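Local coordinates for protein pullulanase (Klebsiella oxytoca, PDB 2YOC) that hydrolyses the alpha-1,6-glucosidic linkages of pullulan and related alpha-dextrins, and belongs to the proteins exported by a type 2 secretion system, at residues W169-T174 and Q218-R223; T212-S217 and Y230-L235; P613-R618 and P637-F642. All blocks are in the same frame, centred on the assembly; numbering follows the deposited sequence.

Interaction 1 of 3, residues W169-T174 and Q218-R223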
# COMPACT_ATOMS: atom_id res chain seq x y z
N TRP B 169 25.46 4.82 40.46
CA TRP B 169 24.97 5.73 41.50
C TRP B 169 24.27 6.88 40.72
O TRP B 169 24.90 7.78 40.16
CB TRP B 169 26.14 6.20 42.35
CG TRP B 169 25.77 6.83 43.67
CD1 TRP B 169 24.52 7.14 44.13
CD2 TRP B 169 26.69 7.25 44.69
NE1 TRP B 169 24.61 7.74 45.37
CE2 TRP B 169 25.93 7.80 45.75
CE3 TRP B 169 28.09 7.19 44.83
CZ2 TRP B 169 26.51 8.30 46.91
CZ3 TRP B 169 28.66 7.67 45.99
CH2 TRP B 169 27.88 8.24 47.00
N VAL B 170 22.96 6.75 40.59
CA VAL B 170 22.10 7.62 39.80
C VAL B 170 21.52 8.86 40.51
O VAL B 170 21.09 9.80 39.86
CB VAL B 170 21.04 6.80 39.08
CG1 VAL B 170 21.72 5.87 38.08
CG2 VAL B 170 20.18 6.01 40.07
N ASP B 171 21.47 8.82 41.84
CA ASP B 171 21.02 9.93 42.67
C ASP B 171 21.62 9.74 44.07
O ASP B 171 22.11 8.65 44.36
CB ASP B 171 19.48 10.09 42.68
CG ASP B 171 18.68 9.07 43.47
OD1 ASP B 171 19.02 8.81 44.63
OD2 ASP B 171 17.62 8.64 42.97
N LYS B 172 21.56 10.80 44.93
CA LYS B 172 22.08 10.80 46.30
C LYS B 172 21.79 9.49 47.06
O LYS B 172 22.70 8.89 47.63
CB LYS B 172 21.53 12.01 47.08
CG LYS B 172 22.10 13.38 46.69
CD LYS B 172 21.01 14.50 46.80
CE LYS B 172 21.57 15.89 47.08
NZ LYS B 172 20.58 16.96 46.76
N ASN B 173 20.54 9.01 47.00
CA ASN B 173 20.04 7.82 47.70
C ASN B 173 20.05 6.47 46.93
O ASN B 173 19.95 5.42 47.57
CB ASN B 173 18.61 8.11 48.14
CG ASN B 173 18.25 7.61 49.50
OD1 ASN B 173 19.08 7.54 50.43
ND2 ASN B 173 16.97 7.32 49.68
N THR B 174 20.09 6.49 45.59
CA THR B 174 19.93 5.30 44.77
C THR B 174 21.14 4.77 44.01
O THR B 174 21.83 5.50 43.32
CB THR B 174 18.68 5.49 43.90
OG1 THR B 174 17.59 5.86 44.75
CG2 THR B 174 18.31 4.26 43.11
N GLN B 218 10.42 7.50 40.13
CA GLN B 218 9.77 8.05 38.94
C GLN B 218 10.75 9.01 38.27
O GLN B 218 11.04 8.85 37.08
CB GLN B 218 8.48 8.78 39.33
CG GLN B 218 7.31 8.47 38.42
CD GLN B 218 7.35 9.23 37.11
OE1 GLN B 218 7.27 10.48 37.07
NE2 GLN B 218 7.42 8.49 36.01
N GLN B 219 11.37 9.92 39.07
CA GLN B 219 12.38 10.88 38.64
C GLN B 219 13.55 10.16 37.94
O GLN B 219 13.92 10.57 36.83
CB GLN B 219 12.82 11.77 39.84
CG GLN B 219 14.24 12.41 39.78
CD GLN B 219 15.25 11.82 40.78
OE1 GLN B 219 15.02 11.74 42.01
NE2 GLN B 219 16.44 11.46 40.29
N VAL B 220 14.07 9.04 38.53
CA VAL B 220 15.18 8.24 37.96
C VAL B 220 14.84 7.60 36.61
O VAL B 220 15.64 7.70 35.68
CB VAL B 220 15.79 7.24 38.97
CG1 VAL B 220 16.77 6.29 38.28
CG2 VAL B 220 16.48 7.99 40.09
N SER B 221 13.67 6.93 36.53
CA SER B 221 13.16 6.26 35.32
C SER B 221 13.13 7.17 34.10
O SER B 221 13.38 6.73 32.97
CB SER B 221 11.76 5.70 35.57
OG SER B 221 11.78 4.63 36.49
N MSE B 222 12.79 8.46 34.35
CA MSE B 222 12.73 9.53 33.36
C MSE B 222 14.10 9.81 32.84
O MSE B 222 14.32 9.85 31.63
CB MSE B 222 12.24 10.82 34.03
CG MSE B 222 11.01 10.68 34.89
SE MSE B 222 9.36 10.77 33.85
CE MSE B 222 9.27 8.87 33.09
N ARG B 223 15.03 10.08 33.76
CA ARG B 223 16.40 10.43 33.51
C ARG B 223 17.16 9.35 32.81
O ARG B 223 17.91 9.65 31.88
CB ARG B 223 17.11 10.71 34.83
CG ARG B 223 16.65 11.95 35.55
CD ARG B 223 17.36 12.05 36.86
NE ARG B 223 18.75 12.49 36.70
CZ ARG B 223 19.69 12.35 37.63
NH1 ARG B 223 19.40 11.76 38.79
NH2 ARG B 223 20.92 12.80 37.42
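Val-170 opens the contact: its CG2 lies 3.9 Å from CG1 of Val-220, the two short side chains crossing at about a right angle. This is a beta-hairpin turn in the pullulanase N2 domain, the loop between strands 167-169 and 174-176, lying against helix 218-223. The carbonyl of Val-170 is also met from the helix, where Arg-223 NH1 reaches its O at 2.8 Å in a bent, weak hydrogen bond. The arginine folds at chi3 (76°), which turns NE aside from the aliphatic stem; NH2 has its own partner in the carbonyl O of Gly-270, so the guanidinium ties the turn to the start of helix 269-280. Behind Val-170, the indole of Trp-169 closes the turn from within, NE1 to Lys-172 O 3.2 Å, with the oxygen in the indole plane but the donor well above the carbonyl plane. Asp-171 works both ways: OD1 within the turn, OD2 against the helix. OD1 accepts the backbone N of Thr-174 at 2.7 Å from above the carboxylate plane, an Asx motif, and a weaker bond from the N of Asn-173. Lys-172 contributes backbone, its N bonding to Asp-274 of helix 269-280. Across the contact, OD2 of Asp-171 stays 5.5 Å from Arg-223 NH1, too far for a salt bridge, and faces CG2 of Val-220.

Interaction 2 of 3, residues T212-S217 and Y230-L235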
# COMPACT_ATOMS: atom_id res chain seq x y z
N THR B 212 19.86 -1.49 50.83
CA THR B 212 18.59 -2.16 51.07
C THR B 212 17.79 -2.14 49.79
O THR B 212 17.75 -1.08 49.13
CB THR B 212 17.79 -1.49 52.22
OG1 THR B 212 17.10 -0.33 51.72
CG2 THR B 212 18.67 -1.12 53.45
N PRO B 213 17.11 -3.25 49.41
CA PRO B 213 16.33 -3.23 48.16
C PRO B 213 15.20 -2.20 48.16
O PRO B 213 14.48 -2.05 49.15
CB PRO B 213 15.80 -4.66 48.06
CG PRO B 213 15.84 -5.19 49.46
CD PRO B 213 17.04 -4.57 50.07
N THR B 214 15.13 -1.44 47.07
CA THR B 214 14.10 -0.41 46.85
C THR B 214 13.59 -0.46 45.42
O THR B 214 14.02 -1.30 44.63
CB THR B 214 14.55 0.99 47.33
OG1 THR B 214 13.40 1.82 47.44
CG2 THR B 214 15.63 1.62 46.42
N THR B 215 12.68 0.44 45.10
CA THR B 215 12.15 0.53 43.75
C THR B 215 12.62 1.80 43.05
O THR B 215 12.71 2.85 43.69
CB THR B 215 10.64 0.29 43.74
OG1 THR B 215 10.03 1.02 44.79
CG2 THR B 215 10.29 -1.19 43.89
N VAL B 216 12.94 1.67 41.73
CA VAL B 216 13.40 2.79 40.88
C VAL B 216 12.39 3.97 40.98
O VAL B 216 11.19 3.78 40.74
CB VAL B 216 13.61 2.34 39.40
CG1 VAL B 216 14.19 3.46 38.56
CG2 VAL B 216 14.52 1.12 39.31
N SER B 217 12.89 5.16 41.38
CA SER B 217 12.12 6.40 41.48
C SER B 217 11.58 6.82 40.11
O SER B 217 12.24 6.59 39.08
CB SER B 217 12.99 7.54 42.00
OG SER B 217 12.33 8.78 41.92
N TYR B 230 16.94 -2.13 35.84
CA TYR B 230 18.01 -2.45 36.81
C TYR B 230 17.51 -2.45 38.27
O TYR B 230 16.68 -1.61 38.64
CB TYR B 230 19.15 -1.43 36.69
CG TYR B 230 20.07 -1.59 35.51
CD1 TYR B 230 19.60 -2.00 34.27
CD2 TYR B 230 21.41 -1.25 35.61
CE1 TYR B 230 20.45 -2.13 33.17
CE2 TYR B 230 22.28 -1.39 34.53
CZ TYR B 230 21.79 -1.82 33.30
OH TYR B 230 22.65 -1.93 32.22
N ALA B 231 18.06 -3.39 39.08
CA ALA B 231 17.74 -3.57 40.50
C ALA B 231 18.15 -2.34 41.32
O ALA B 231 19.34 -1.98 41.35
CB ALA B 231 18.44 -4.81 41.04
N ALA B 232 17.16 -1.70 41.99
CA ALA B 232 17.37 -0.51 42.83
C ALA B 232 17.72 -0.83 44.28
O ALA B 232 17.13 -1.73 44.88
CB ALA B 232 16.15 0.41 42.77
N PHE B 233 18.68 -0.06 44.85
CA PHE B 233 19.13 -0.17 46.24
C PHE B 233 19.21 1.20 46.91
O PHE B 233 19.81 2.12 46.36
CB PHE B 233 20.49 -0.88 46.36
CG PHE B 233 20.49 -2.25 45.73
CD1 PHE B 233 20.80 -2.42 44.39
CD2 PHE B 233 20.15 -3.38 46.48
CE1 PHE B 233 20.80 -3.70 43.81
CE2 PHE B 233 20.15 -4.64 45.89
CZ PHE B 233 20.46 -4.79 44.56
N LYS B 234 18.61 1.31 48.11
CA LYS B 234 18.59 2.53 48.93
C LYS B 234 19.86 2.59 49.77
O LYS B 234 20.24 1.58 50.37
CB LYS B 234 17.34 2.53 49.85
CG LYS B 234 16.98 3.88 50.41
CD LYS B 234 15.90 3.79 51.48
CE LYS B 234 15.33 5.13 51.94
NZ LYS B 234 14.39 5.75 50.96
N LEU B 235 20.53 3.76 49.78
CA LEU B 235 21.76 3.98 50.57
C LEU B 235 21.33 4.37 51.97
O LEU B 235 20.24 4.93 52.10
CB LEU B 235 22.59 5.14 49.98
CG LEU B 235 23.74 4.79 49.06
CD1 LEU B 235 23.27 4.63 47.61
CD2 LEU B 235 24.82 5.85 49.11
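Phe-233 and Pro-213 sit opposite each other on two antiparallel strands, CD2 of Phe-233 4.2 Å from CA of Pro-213, which lies obliquely to the ring. They form a non-hydrogen-bonded pair with both side chains on one side of the sheet, where Phe-233 touches Val-186 of strand 185-191. The Tyr-230 ring leads away from strand 212-214 toward Leu-176, Pro-178 and Glu-621, leaving its carbonyl O beside CG2 of Val-216. Strand 212-214 is the outermost strand on this side of the mixed N2-domain sheet within the chain, and 232-234 joins it to strand 174-176. Thr-212 and Lys-234 make the hydrogen-bonded pair: Thr-212 N to Lys-234 O spans 3.1 Å and Lys-234 N to Thr-212 O 2.7 Å, both nearly straight and in the carbonyl planes. On the sheet's other face their side chains run side by side, OG1 of Thr-212 against CB of Lys-234. A third bond, Thr-214 N to Ala-232 O at 3.0 Å, arrives from above the carbonyl plane. CG2 of Thr-214 stands between its backbone N and carbonyl carbon (OG1 anti to N, chi1 -163°) and rests on Lys-234 N and Phe-233 C. Thr-214 O and Ala-232 O are both acceptors and add no bond; CB of Ala-232 sits against the backbone of 214-216 and CG2 of Val-216. Where the strands part, methyl contacts replace the peptide hydrogen bonds.

Interaction 3 of 3, residues P613-R618 and P637-F642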
# COMPACT_ATOMS: atom_id res chain seq x y z
N PRO B 613 36.41 12.68 35.66
CA PRO B 613 36.39 11.33 35.07
C PRO B 613 35.04 10.67 35.13
O PRO B 613 34.31 10.82 36.11
CB PRO B 613 37.41 10.57 35.89
CG PRO B 613 38.33 11.60 36.41
CD PRO B 613 37.45 12.76 36.71
N TRP B 614 34.69 10.00 34.02
CA TRP B 614 33.44 9.25 33.83
C TRP B 614 32.17 10.08 33.82
O TRP B 614 31.06 9.53 33.87
CB TRP B 614 33.39 8.02 34.76
CG TRP B 614 34.29 6.90 34.32
CD1 TRP B 614 35.26 6.95 33.36
CD2 TRP B 614 34.25 5.54 34.78
NE1 TRP B 614 35.83 5.71 33.19
CE2 TRP B 614 35.24 4.83 34.06
CE3 TRP B 614 33.49 4.86 35.76
CZ2 TRP B 614 35.50 3.47 34.29
CZ3 TRP B 614 33.73 3.51 35.97
CH2 TRP B 614 34.73 2.83 35.25
N TYR B 615 32.31 11.41 33.66
CA TYR B 615 31.14 12.27 33.61
C TYR B 615 30.81 12.70 32.21
O TYR B 615 29.68 12.50 31.76
CB TYR B 615 31.29 13.50 34.51
CG TYR B 615 30.11 14.45 34.38
CD1 TYR B 615 28.98 14.31 35.19
CD2 TYR B 615 30.12 15.48 33.43
CE1 TYR B 615 27.88 15.16 35.05
CE2 TYR B 615 29.02 16.31 33.27
CZ TYR B 615 27.91 16.16 34.09
OH TYR B 615 26.83 16.98 33.94
N TYR B 616 31.76 13.41 31.55
CA TYR B 616 31.54 14.00 30.24
C TYR B 616 31.39 12.99 29.10
O TYR B 616 30.75 13.30 28.09
CB TYR B 616 32.60 15.07 29.93
CG TYR B 616 32.66 16.24 30.89
CD1 TYR B 616 31.78 17.31 30.77
CD2 TYR B 616 33.67 16.34 31.83
CE1 TYR B 616 31.86 18.42 31.62
CE2 TYR B 616 33.79 17.46 32.65
CZ TYR B 616 32.87 18.49 32.55
OH TYR B 616 33.00 19.59 33.36
N GLN B 617 31.94 11.80 29.26
CA GLN B 617 31.89 10.76 28.24
C GLN B 617 30.72 9.81 28.45
O GLN B 617 30.34 9.54 29.60
CB GLN B 617 33.20 9.96 28.27
CG GLN B 617 34.49 10.80 28.32
CD GLN B 617 34.79 11.55 27.03
OE1 GLN B 617 34.19 11.32 25.98
NE2 GLN B 617 35.77 12.45 27.08
N ARG B 618 30.17 9.28 27.32
CA ARG B 618 29.12 8.25 27.35
C ARG B 618 29.82 6.88 27.50
O ARG B 618 30.63 6.49 26.64
CB ARG B 618 28.22 8.30 26.11
CG ARG B 618 26.97 7.41 26.25
CD ARG B 618 25.97 7.48 25.10
NE ARG B 618 25.42 8.82 24.96
CZ ARG B 618 25.52 9.55 23.85
NH1 ARG B 618 26.11 9.05 22.77
NH2 ARG B 618 25.00 10.77 23.80
N PRO B 637 26.14 14.70 25.86
CA PRO B 637 25.32 15.92 25.95
C PRO B 637 24.08 15.78 26.83
O PRO B 637 23.46 16.79 27.18
CB PRO B 637 24.96 16.22 24.49
CG PRO B 637 25.11 14.93 23.77
CD PRO B 637 26.19 14.17 24.47
N GLU B 638 23.72 14.53 27.23
CA GLU B 638 22.57 14.26 28.10
C GLU B 638 22.84 14.69 29.57
O GLU B 638 21.89 14.87 30.34
CB GLU B 638 22.14 12.78 28.02
CG GLU B 638 23.23 11.77 28.36
CD GLU B 638 23.97 11.19 27.18
OE1 GLU B 638 24.39 11.98 26.29
OE2 GLU B 638 24.11 9.95 27.12
N HIS B 639 24.13 14.81 29.95
CA HIS B 639 24.51 15.23 31.29
C HIS B 639 24.54 16.75 31.37
O HIS B 639 25.08 17.43 30.48
CB HIS B 639 25.82 14.59 31.72
CG HIS B 639 25.81 13.09 31.68
ND1 HIS B 639 26.99 12.36 31.75
CD2 HIS B 639 24.77 12.23 31.57
CE1 HIS B 639 26.62 11.09 31.69
NE2 HIS B 639 25.30 10.96 31.58
N ARG B 640 23.92 17.27 32.45
CA ARG B 640 23.72 18.67 32.74
C ARG B 640 24.91 19.63 32.51
O ARG B 640 24.73 20.67 31.86
CB ARG B 640 23.11 18.81 34.13
CG ARG B 640 21.68 18.32 34.21
CD ARG B 640 21.12 18.28 35.61
NE ARG B 640 20.80 19.61 36.15
CZ ARG B 640 20.02 19.81 37.22
NH1 ARG B 640 19.47 18.78 37.85
NH2 ARG B 640 19.78 21.04 37.65
N MSE B 641 26.09 19.30 33.03
CA MSE B 641 27.28 20.15 32.88
C MSE B 641 27.89 20.16 31.49
O MSE B 641 28.42 21.19 31.05
CB MSE B 641 28.33 19.89 33.98
CG MSE B 641 27.82 20.22 35.40
SE MSE B 641 26.97 21.96 35.60
CE MSE B 641 28.51 23.05 35.46
N PHE B 642 27.78 19.04 30.78
CA PHE B 642 28.25 19.02 29.41
C PHE B 642 27.27 19.78 28.53
O PHE B 642 27.69 20.48 27.60
CB PHE B 642 28.52 17.62 28.86
CG PHE B 642 29.26 17.68 27.53
CD1 PHE B 642 30.47 18.36 27.42
CD2 PHE B 642 28.72 17.10 26.39
CE1 PHE B 642 31.14 18.43 26.19
CE2 PHE B 642 29.38 17.17 25.17
CZ PHE B 642 30.59 17.83 25.08
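Arg-618 grips Glu-638 side-on in a two-pronged salt bridge, NE to OE2 at 2.8 Å and NH2 to OE1 at 2.8 Å. The first prong is straight, at 179°, and uses the syn lone pair of OE2; guanidinium and carboxylate are nearly coplanar, 20° apart. NH2 bonds to the carbonyl O of Tyr-669 too, which further limits rotation of the guanidinium. Next comes His-639, at the N-cap position of helix 640-655: its ND1 lies in the carbonyl plane of Tyr-615 and donates to O at 2.7 Å, and that O lies in the imidazole plane. CG of Tyr-615 stands anti to the backbone N (chi1 176°), and from there the ring extends to the helix start. Its OH takes the N-H of Met-641, a selenomethionine, and is hydrogen-bonded to Asp-273 as well. The edge of the His-639 ring points at the face of Tyr-615, centroids 5.3 Å apart, while CB of Met-641 lies 3.7 Å from CE2 of Tyr-615. Beyond these polar contacts, CD1 of Tyr-616 packs obliquely on CD1 of Phe-642 at 3.7 Å. The contact belongs to the crossover joining barrel strands 586-591 and 661-664, where the long loop folds back on the start of helix 640-655. Helix 608-611 covers Tyr-616 and Phe-642, Trp-299 of strand 293-299 touches Tyr-615, Tyr-616 and Met-641, and helix 269-280 lies beside His-639, Arg-640 and Met-641.

Interactions 1 and 2 belong to one unit, the N2-domain sheet with its helix 218-223: their segments alternate along the chain, and they touch where Asn-173 O and Leu-235 N probably hydrogen-bond. Interaction 2 is the more exposed, a sheet edge held by backbone bonds, whereas interaction 1 buries a small valine contact and a weak arginine-carbonyl bond. Interaction 3, largely buried where the barrel crossover packs against helix 269-280 and strand 293-299, is the largest of the three and depends on side chains, with a salt bridge, aromatic rings and a helix start. It does not touch the others, yet helix 269-280 lies against both it and interaction 1, Asp-273 touching Arg-223 and bonding to Tyr-615.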